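Local atomic coordinates of siderophore periplasmic binding protein (Thermobifida fusca, PDB entry 5DH0), a protein that probably binds iron-loaded siderophore of the fuscachelin type outside the cell membrane and delivers it for uptake. Residues D181-G193 and W206-S219. Sequence-based numbering, arbitrary orientation.
Sequences DQLADTTFALVFG and WGGEILHTLGAKQS
A parallel strand pair in the mixed sheet of the C-terminal lobe joins Phe-188 to the 217-218 strand. Phe-188 N donates a hydrogen bond to Lys-217 O at 2.8 Å. Phe-188 O then accepts from Ser-219 N, also at 2.8 Å. The Phe-188 ring turns to the side where helix 206-213 packs. Leu-211 CD2 sits over one ring face, off-centre toward the rim, in a CH-pi contact 4.2 Å from the centroid. Ala-216 CB approaches CD1 obliquely, while Lys-217 O lies at the ring edge. With an alanine here in place of Phe-188, Leu-211 CD2 and Ala-216 CB would probably lose their aromatic partner, and a gap would be likely to open between strand and helix.

Within this alpha/beta lobe of the binding protein, the chain passes from strand 187-193 through antiparallel strand 197-201 into helix 206-213. The helix runs back antiparallel to strand 187-193 (170°), with axes 8.5 Å apart. With chi1 at 171°, Leu-190 swings its CG away from its own N toward the start of the helix, where CD2 lies 3.7 Å from Gly-207 CA. Gly-207 carries no CB, and the methyl packs directly on its backbone. The Gln-218 side chain, extended beyond CG, carries its amide to both elements. Its NE2 donates to Gly-208 O at 2.8 Å, and its OE1 accepts from a water that in turn accepts from Leu-190 N. A Schellman motif at Gly-215 ends the helix and leads into Ala-216, whose CB meets Leu-183 CD2 at 4.0 Å. Helix 292-307 adds Leu-306 against Phe-188 and Ile-302 against Leu-211.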
ATOM      1  N   ASP A 181       6.981 -13.616  -8.085  1.00 41.00           N
ATOM      2  CA  ASP A 181       7.436 -12.277  -8.440  1.00 46.46           C
ATOM      3  C   ASP A 181       6.258 -11.336  -8.695  1.00 47.21           C
ATOM      4  O   ASP A 181       6.271 -10.182  -8.265  1.00 45.63           O
ATOM      5  CB  ASP A 181       8.353 -12.315  -9.671  1.00 53.30           C
ATOM      6  CG  ASP A 181       9.719 -12.941  -9.382  1.00 60.67           C
ATOM      7  OD1 ASP A 181       9.994 -13.309  -8.218  1.00 60.40           O
ATOM      8  OD2 ASP A 181      10.530 -13.042 -10.327  1.00 59.21           O
ATOM      9  N   GLN A 182       5.244 -11.826  -9.404  1.00 47.37           N
ATOM     10  CA  GLN A 182       4.057 -11.019  -9.672  1.00 46.39           C
ATOM     11  C   GLN A 182       3.301 -10.724  -8.377  1.00 43.44           C
ATOM     12  O   GLN A 182       2.913  -9.588  -8.139  1.00 43.74           O
ATOM     13  CB  GLN A 182       3.128 -11.711 -10.673  1.00 47.43           C
ATOM     14  CG  GLN A 182       3.645 -11.784 -12.105  1.00 46.99           C
ATOM     15  CD  GLN A 182       4.561 -12.970 -12.350  1.00 56.11           C
ATOM     16  OE1 GLN A 182       5.037 -13.618 -11.415  1.00 45.66           O
ATOM     17  NE2 GLN A 182       4.784 -13.281 -13.620  1.00 65.22           N
ATOM     18  N   LEU A 183       3.101 -11.742  -7.544  1.00 39.16           N
ATOM     19  CA  LEU A 183       2.488 -11.541  -6.228  1.00 39.95           C
ATOM     20  C   LEU A 183       3.235 -10.509  -5.382  1.00 43.87           C
ATOM     21  O   LEU A 183       2.621  -9.709  -4.678  1.00 47.71           O
ATOM     22  CB  LEU A 183       2.396 -12.865  -5.463  1.00 35.70           C
ATOM     23  CG  LEU A 183       1.361 -13.842  -6.034  1.00 39.48           C
ATOM     24  CD1 LEU A 183       1.453 -15.204  -5.368  1.00 39.17           C
ATOM     25  CD2 LEU A 183      -0.026 -13.259  -5.870  1.00 37.14           C
ATOM     26  N   ALA A 184       4.559 -10.518  -5.460  1.00 44.14           N
ATOM     27  CA  ALA A 184       5.369  -9.594  -4.683  1.00 44.36           C
ATOM     28  C   ALA A 184       5.241  -8.142  -5.186  1.00 47.27           C
ATOM     29  O   ALA A 184       5.326  -7.203  -4.399  1.00 50.27           O
ATOM     30  CB  ALA A 184       6.824 -10.045  -4.699  1.00 40.18           C
ATOM     31  N   ASP A 185       5.018  -7.954  -6.484  1.00 46.72           N
ATOM     32  CA  ASP A 185       5.008  -6.602  -7.057  1.00 52.05           C
ATOM     33  C   ASP A 185       3.631  -6.015  -7.374  1.00 51.13           C
ATOM     34  O   ASP A 185       3.516  -4.811  -7.589  1.00 46.95           O
ATOM     35  CB  ASP A 185       5.839  -6.576  -8.337  1.00 52.79           C
ATOM     36  CG  ASP A 185       7.319  -6.578  -8.059  1.00 65.21           C
ATOM     37  OD1 ASP A 185       7.830  -5.544  -7.555  1.00 69.18           O
ATOM     38  OD2 ASP A 185       7.965  -7.619  -8.335  1.00 65.59           O
ATOM     39  N   THR A 186       2.604  -6.861  -7.415  1.00 48.72           N
ATOM     40  CA  THR A 186       1.273  -6.438  -7.843  1.00 47.92           C
ATOM     41  C   THR A 186       0.323  -6.163  -6.674  1.00 44.50           C
ATOM     42  O   THR A 186       0.115  -7.012  -5.809  1.00 45.33           O
ATOM     43  CB  THR A 186       0.611  -7.504  -8.758  1.00 50.99           C
ATOM     44  OG1 THR A 186       1.536  -7.923  -9.771  1.00 47.25           O
ATOM     45  CG2 THR A 186      -0.678  -6.951  -9.409  1.00 43.53           C
ATOM     46  N   THR A 187      -0.257  -4.974  -6.662  1.00 41.93           N
ATOM     47  CA  THR A 187      -1.305  -4.653  -5.709  1.00 39.18           C
ATOM     48  C   THR A 187      -2.677  -4.912  -6.332  1.00 38.26           C
ATOM     49  O   THR A 187      -2.987  -4.383  -7.400  1.00 34.32           O
ATOM     50  CB  THR A 187      -1.202  -3.201  -5.257  1.00 39.80           C
ATOM     51  OG1 THR A 187       0.085  -2.990  -4.664  1.00 42.75           O
ATOM     52  CG2 THR A 187      -2.291  -2.872  -4.237  1.00 37.03           C
ATOM     53  N   PHE A 188      -3.478  -5.747  -5.666  1.00 37.19           N
ATOM     54  CA  PHE A 188      -4.832  -6.083  -6.111  1.00 31.53           C
ATOM     55  C   PHE A 188      -5.919  -5.315  -5.376  1.00 33.90           C
ATOM     56  O   PHE A 188      -5.704  -4.792  -4.277  1.00 34.32           O
ATOM     57  CB  PHE A 188      -5.094  -7.576  -5.931  1.00 31.47           C
ATOM     58  CG  PHE A 188      -4.319  -8.430  -6.860  1.00 38.18           C
ATOM     59  CD1 PHE A 188      -3.004  -8.770  -6.577  1.00 37.97           C
ATOM     60  CD2 PHE A 188      -4.893  -8.890  -8.032  1.00 36.76           C
ATOM     61  CE1 PHE A 188      -2.285  -9.549  -7.452  1.00 41.08           C
ATOM     62  CE2 PHE A 188      -4.174  -9.672  -8.903  1.00 39.67           C
ATOM     63  CZ  PHE A 188      -2.867 -10.003  -8.613  1.00 46.88           C
ATOM     64  N   ALA A 189      -7.101  -5.264  -5.982  1.00 35.14           N
ATOM     65  CA  ALA A 189      -8.283  -4.740  -5.306  1.00 30.34           C
ATOM     66  C   ALA A 189      -9.507  -5.468  -5.815  1.00 31.11           C
ATOM     67  O   ALA A 189      -9.625  -5.724  -7.016  1.00 30.83           O
ATOM     68  CB  ALA A 189      -8.421  -3.261  -5.520  1.00 31.44           C
ATOM     69  N   LEU A 190     -10.399  -5.827  -4.895  1.00 30.48           N
ATOM     70  CA  LEU A 190     -11.665  -6.436  -5.259  1.00 31.17           C
ATOM     71  C   LEU A 190     -12.809  -5.506  -4.855  1.00 31.28           C
ATOM     72  O   LEU A 190     -12.962  -5.141  -3.679  1.00 30.75           O
ATOM     73  CB  LEU A 190     -11.827  -7.806  -4.614  1.00 30.69           C
ATOM     74  CG  LEU A 190     -13.245  -8.340  -4.819  1.00 31.95           C
ATOM     75  CD1 LEU A 190     -13.572  -8.489  -6.310  1.00 29.92           C
ATOM     76  CD2 LEU A 190     -13.458  -9.646  -4.067  1.00 31.86           C
ATOM     77  N   VAL A 191     -13.604  -5.104  -5.846  1.00 30.74           N
ATOM     78  CA  VAL A 191     -14.645  -4.105  -5.618  1.00 31.39           C
ATOM     79  C   VAL A 191     -16.004  -4.618  -6.049  1.00 29.70           C
ATOM     80  O   VAL A 191     -16.084  -5.514  -6.892  1.00 28.41           O
ATOM     81  CB  VAL A 191     -14.345  -2.778  -6.376  1.00 31.32           C
ATOM     82  CG1 VAL A 191     -12.956  -2.206  -5.986  1.00 27.88           C
ATOM     83  CG2 VAL A 191     -14.461  -2.976  -7.888  1.00 27.07           C
ATOM     84  N   PHE A 192     -17.066  -4.049  -5.467  1.00 28.61           N
ATOM     85  CA  PHE A 192     -18.434  -4.210  -5.990  1.00 31.32           C
ATOM     86  C   PHE A 192     -19.258  -2.937  -5.751  1.00 30.03           C
ATOM     87  O   PHE A 192     -18.952  -2.138  -4.863  1.00 28.35           O
ATOM     88  CB  PHE A 192     -19.139  -5.447  -5.380  1.00 30.59           C
ATOM     89  CG  PHE A 192     -19.331  -5.392  -3.887  1.00 35.50           C
ATOM     90  CD1 PHE A 192     -18.381  -5.927  -3.031  1.00 36.36           C
ATOM     91  CD2 PHE A 192     -20.487  -4.839  -3.328  1.00 33.05           C
ATOM     92  CE1 PHE A 192     -18.566  -5.892  -1.653  1.00 34.63           C
ATOM     93  CE2 PHE A 192     -20.665  -4.804  -1.953  1.00 30.46           C
ATOM     94  CZ  PHE A 192     -19.710  -5.329  -1.121  1.00 41.66           C
ATOM     95  N   GLY A 193     -20.280  -2.729  -6.571  1.00 33.22           N
ATOM     96  CA  GLY A 193     -21.108  -1.535  -6.449  1.00 33.73           C
ATOM     97  C   GLY A 193     -22.312  -1.730  -5.540  1.00 31.71           C
ATOM     98  O   GLY A 193     -22.913  -2.804  -5.487  1.00 35.02           O
ATOM     99  N   TRP A 206     -14.739 -13.237   1.395  1.00 25.48           N
ATOM    100  CA  TRP A 206     -15.006 -13.520  -0.015  1.00 28.82           C
ATOM    101  C   TRP A 206     -13.708 -13.583  -0.817  1.00 27.65           C
ATOM    102  O   TRP A 206     -12.709 -14.109  -0.330  1.00 27.77           O
ATOM    103  CB  TRP A 206     -15.978 -12.461  -0.568  1.00 25.75           C
ATOM    104  CG  TRP A 206     -17.202 -12.348   0.326  1.00 29.03           C
ATOM    105  CD1 TRP A 206     -17.962 -13.379   0.778  1.00 30.90           C
ATOM    106  CD2 TRP A 206     -17.776 -11.157   0.892  1.00 31.37           C
ATOM    107  NE1 TRP A 206     -18.976 -12.920   1.585  1.00 31.34           N
ATOM    108  CE2 TRP A 206     -18.889 -11.556   1.664  1.00 35.55           C
ATOM    109  CE3 TRP A 206     -17.482  -9.797   0.795  1.00 32.28           C
ATOM    110  CZ2 TRP A 206     -19.692 -10.646   2.344  1.00 36.02           C
ATOM    111  CZ3 TRP A 206     -18.290  -8.893   1.483  1.00 36.07           C
ATOM    112  CH2 TRP A 206     -19.374  -9.324   2.242  1.00 47.52           C
ATOM    113  N   GLY A 207     -13.703 -13.015  -2.018  1.00 29.52           N
ATOM    114  CA  GLY A 207     -12.525 -13.051  -2.865  1.00 24.38           C
ATOM    115  C   GLY A 207     -11.306 -12.383  -2.262  1.00 28.02           C
ATOM    116  O   GLY A 207     -10.166 -12.738  -2.604  1.00 27.51           O
ATOM    117  N   GLY A 208     -11.532 -11.402  -1.382  1.00 26.63           N
ATOM    118  CA  GLY A 208     -10.444 -10.690  -0.729  1.00 27.85           C
ATOM    119  C   GLY A 208      -9.652 -11.624   0.188  1.00 30.58           C
ATOM    120  O   GLY A 208      -8.433 -11.528   0.312  1.00 29.44           O
ATOM    121  N   GLU A 209     -10.369 -12.532   0.837  1.00 28.67           N
ATOM    122  CA  GLU A 209      -9.757 -13.496   1.717  1.00 33.36           C
ATOM    123  C   GLU A 209      -8.938 -14.512   0.915  1.00 36.62           C
ATOM    124  O   GLU A 209      -7.878 -14.939   1.366  1.00 36.46           O
ATOM    125  CB  GLU A 209     -10.813 -14.197   2.565  1.00 33.22           C
ATOM    126  CG  GLU A 209     -10.228 -14.869   3.790  1.00 37.22           C
ATOM    127  CD  GLU A 209      -9.956 -16.364   3.581  1.00 47.72           C
ATOM    128  OE1 GLU A 209     -10.209 -16.858   2.457  1.00 40.38           O
ATOM    129  OE2 GLU A 209      -9.492 -17.041   4.541  1.00 53.14           O
ATOM    130  N   ILE A 210      -9.407 -14.866  -0.280  1.00 30.80           N
ATOM    131  CA  ILE A 210      -8.655 -15.794  -1.122  1.00 34.52           C
ATOM    132  C   ILE A 210      -7.389 -15.158  -1.666  1.00 31.81           C
ATOM    133  O   ILE A 210      -6.331 -15.788  -1.673  1.00 32.57           O
ATOM    134  CB  ILE A 210      -9.512 -16.332  -2.275  1.00 33.23           C
ATOM    135  CG1 ILE A 210     -10.524 -17.318  -1.707  1.00 34.80           C
ATOM    136  CG2 ILE A 210      -8.642 -17.078  -3.273  1.00 27.91           C
ATOM    137  CD1 ILE A 210     -11.676 -17.557  -2.602  1.00 39.25           C
ATOM    138  N   LEU A 211      -7.479 -13.905  -2.092  1.00 32.57           N
ATOM    139  CA  LEU A 211      -6.280 -13.172  -2.483  1.00 33.64           C
ATOM    140  C   LEU A 211      -5.306 -13.107  -1.309  1.00 35.87           C
ATOM    141  O   LEU A 211      -4.102 -13.297  -1.485  1.00 35.35           O
ATOM    142  CB  LEU A 211      -6.627 -11.766  -2.963  1.00 35.77           C
ATOM    143  CG  LEU A 211      -7.135 -11.682  -4.401  1.00 36.84           C
ATOM    144  CD1 LEU A 211      -7.954 -10.417  -4.592  1.00 35.35           C
ATOM    145  CD2 LEU A 211      -5.956 -11.709  -5.361  1.00 36.33           C
ATOM    146  N   HIS A 212      -5.829 -12.846  -0.114  1.00 33.13           N
ATOM    147  CA  HIS A 212      -4.987 -12.774   1.072  1.00 32.89           C
ATOM    148  C   HIS A 212      -4.346 -14.147   1.368  1.00 36.49           C
ATOM    149  O   HIS A 212      -3.142 -14.244   1.569  1.00 34.38           O
ATOM    150  CB  HIS A 212      -5.798 -12.281   2.266  1.00 28.20           C
ATOM    151  CG  HIS A 212      -4.990 -12.084   3.512  1.00 35.48           C
ATOM    152  ND1 HIS A 212      -3.989 -11.136   3.614  1.00 35.91           N
ATOM    153  CD2 HIS A 212      -5.042 -12.706   4.716  1.00 34.84           C
ATOM    154  CE1 HIS A 212      -3.459 -11.186   4.824  1.00 35.68           C
ATOM    155  NE2 HIS A 212      -4.076 -12.133   5.512  1.00 35.07           N
ATOM    156  N   THR A 213      -5.153 -15.202   1.364  1.00 34.12           N
ATOM    157  CA  THR A 213      -4.668 -16.556   1.612  1.00 35.67           C
ATOM    158  C   THR A 213      -3.547 -16.954   0.635  1.00 36.51           C
ATOM    159  O   THR A 213      -2.645 -17.696   0.968  1.00 38.75           O
ATOM    160  CB  THR A 213      -5.835 -17.543   1.516  1.00 38.55           C
ATOM    161  OG1 THR A 213      -6.800 -17.217   2.524  1.00 40.95           O
ATOM    162  CG2 THR A 213      -5.379 -18.976   1.702  1.00 34.73           C
ATOM    163  N   LEU A 214      -3.608 -16.409  -0.566  1.00 36.86           N
ATOM    164  CA  LEU A 214      -2.641 -16.678  -1.600  1.00 34.37           C
ATOM    165  C   LEU A 214      -1.358 -15.881  -1.368  1.00 38.61           C
ATOM    166  O   LEU A 214      -0.323 -16.144  -1.981  1.00 37.78           O
ATOM    167  CB  LEU A 214      -3.254 -16.323  -2.943  1.00 34.84           C
ATOM    168  CG  LEU A 214      -2.639 -16.724  -4.264  1.00 38.24           C
ATOM    169  CD1 LEU A 214      -2.657 -18.242  -4.392  1.00 33.66           C
ATOM    170  CD2 LEU A 214      -3.454 -16.081  -5.370  1.00 31.56           C
ATOM    171  N   GLY A 215      -1.429 -14.891  -0.485  1.00 33.83           N
ATOM    172  CA  GLY A 215      -0.288 -14.022  -0.267  1.00 31.32           C
ATOM    173  C   GLY A 215      -0.228 -12.820  -1.192  1.00 35.86           C
ATOM    174  O   GLY A 215       0.802 -12.150  -1.278  1.00 37.18           O
ATOM    175  N   ALA A 216      -1.335 -12.521  -1.876  1.00 36.43           N
ATOM    176  CA  ALA A 216      -1.400 -11.319  -2.710  1.00 34.17           C
ATOM    177  C   ALA A 216      -1.378 -10.069  -1.847  1.00 32.49           C
ATOM    178  O   ALA A 216      -1.805 -10.091  -0.701  1.00 33.31           O
ATOM    179  CB  ALA A 216      -2.648 -11.327  -3.591  1.00 36.53           C
ATOM    180  N   LYS A 217      -0.856  -8.984  -2.396  1.00 30.66           N
ATOM    181  CA  LYS A 217      -0.927  -7.699  -1.737  1.00 32.65           C
ATOM    182  C   LYS A 217      -2.206  -6.983  -2.210  1.00 38.70           C
ATOM    183  O   LYS A 217      -2.551  -7.034  -3.406  1.00 36.50           O
ATOM    184  CB  LYS A 217       0.347  -6.903  -2.044  1.00 38.22           C
ATOM    185  CG  LYS A 217       0.321  -5.438  -1.629  1.00 46.35           C
ATOM    186  CD  LYS A 217       1.699  -4.941  -1.125  1.00 52.51           C
ATOM    187  CE  LYS A 217       2.877  -5.545  -1.875  1.00 50.77           C
ATOM    188  NZ  LYS A 217       2.905  -5.195  -3.313  1.00 59.12           N
ATOM    189  N   GLN A 218      -2.945  -6.352  -1.296  1.00 33.07           N
ATOM    190  CA  GLN A 218      -4.129  -5.612  -1.742  1.00 37.01           C
ATOM    191  C   GLN A 218      -4.065  -4.143  -1.350  1.00 37.91           C
ATOM    192  O   GLN A 218      -3.263  -3.750  -0.509  1.00 31.26           O
ATOM    193  CB  GLN A 218      -5.434  -6.256  -1.220  1.00 32.13           C
ATOM    194  CG  GLN A 218      -5.596  -7.711  -1.662  1.00 32.48           C
ATOM    195  CD  GLN A 218      -6.910  -8.347  -1.229  1.00 32.69           C
ATOM    196  OE1 GLN A 218      -7.975  -8.000  -1.735  1.00 38.46           O
ATOM    197  NE2 GLN A 218      -6.837  -9.276  -0.277  1.00 31.51           N
ATOM    198  N   SER A 219      -4.936  -3.350  -1.980  1.00 35.13           N
ATOM    199  CA  SER A 219      -4.977  -1.900  -1.840  1.00 34.55           C
ATOM    200  C   SER A 219      -5.185  -1.333  -0.419  1.00 36.27           C
ATOM    201  O   SER A 219      -5.882  -1.920   0.409  1.00 36.33           O
ATOM    202  CB  SER A 219      -6.086  -1.367  -2.746  1.00 36.27           C
ATOM    203  OG  SER A 219      -6.315  -0.005  -2.473  1.00 37.67           O
TER
HETATM  204  O   HOH W   1      -9.469  -5.509  -2.106  1.00 34.39           O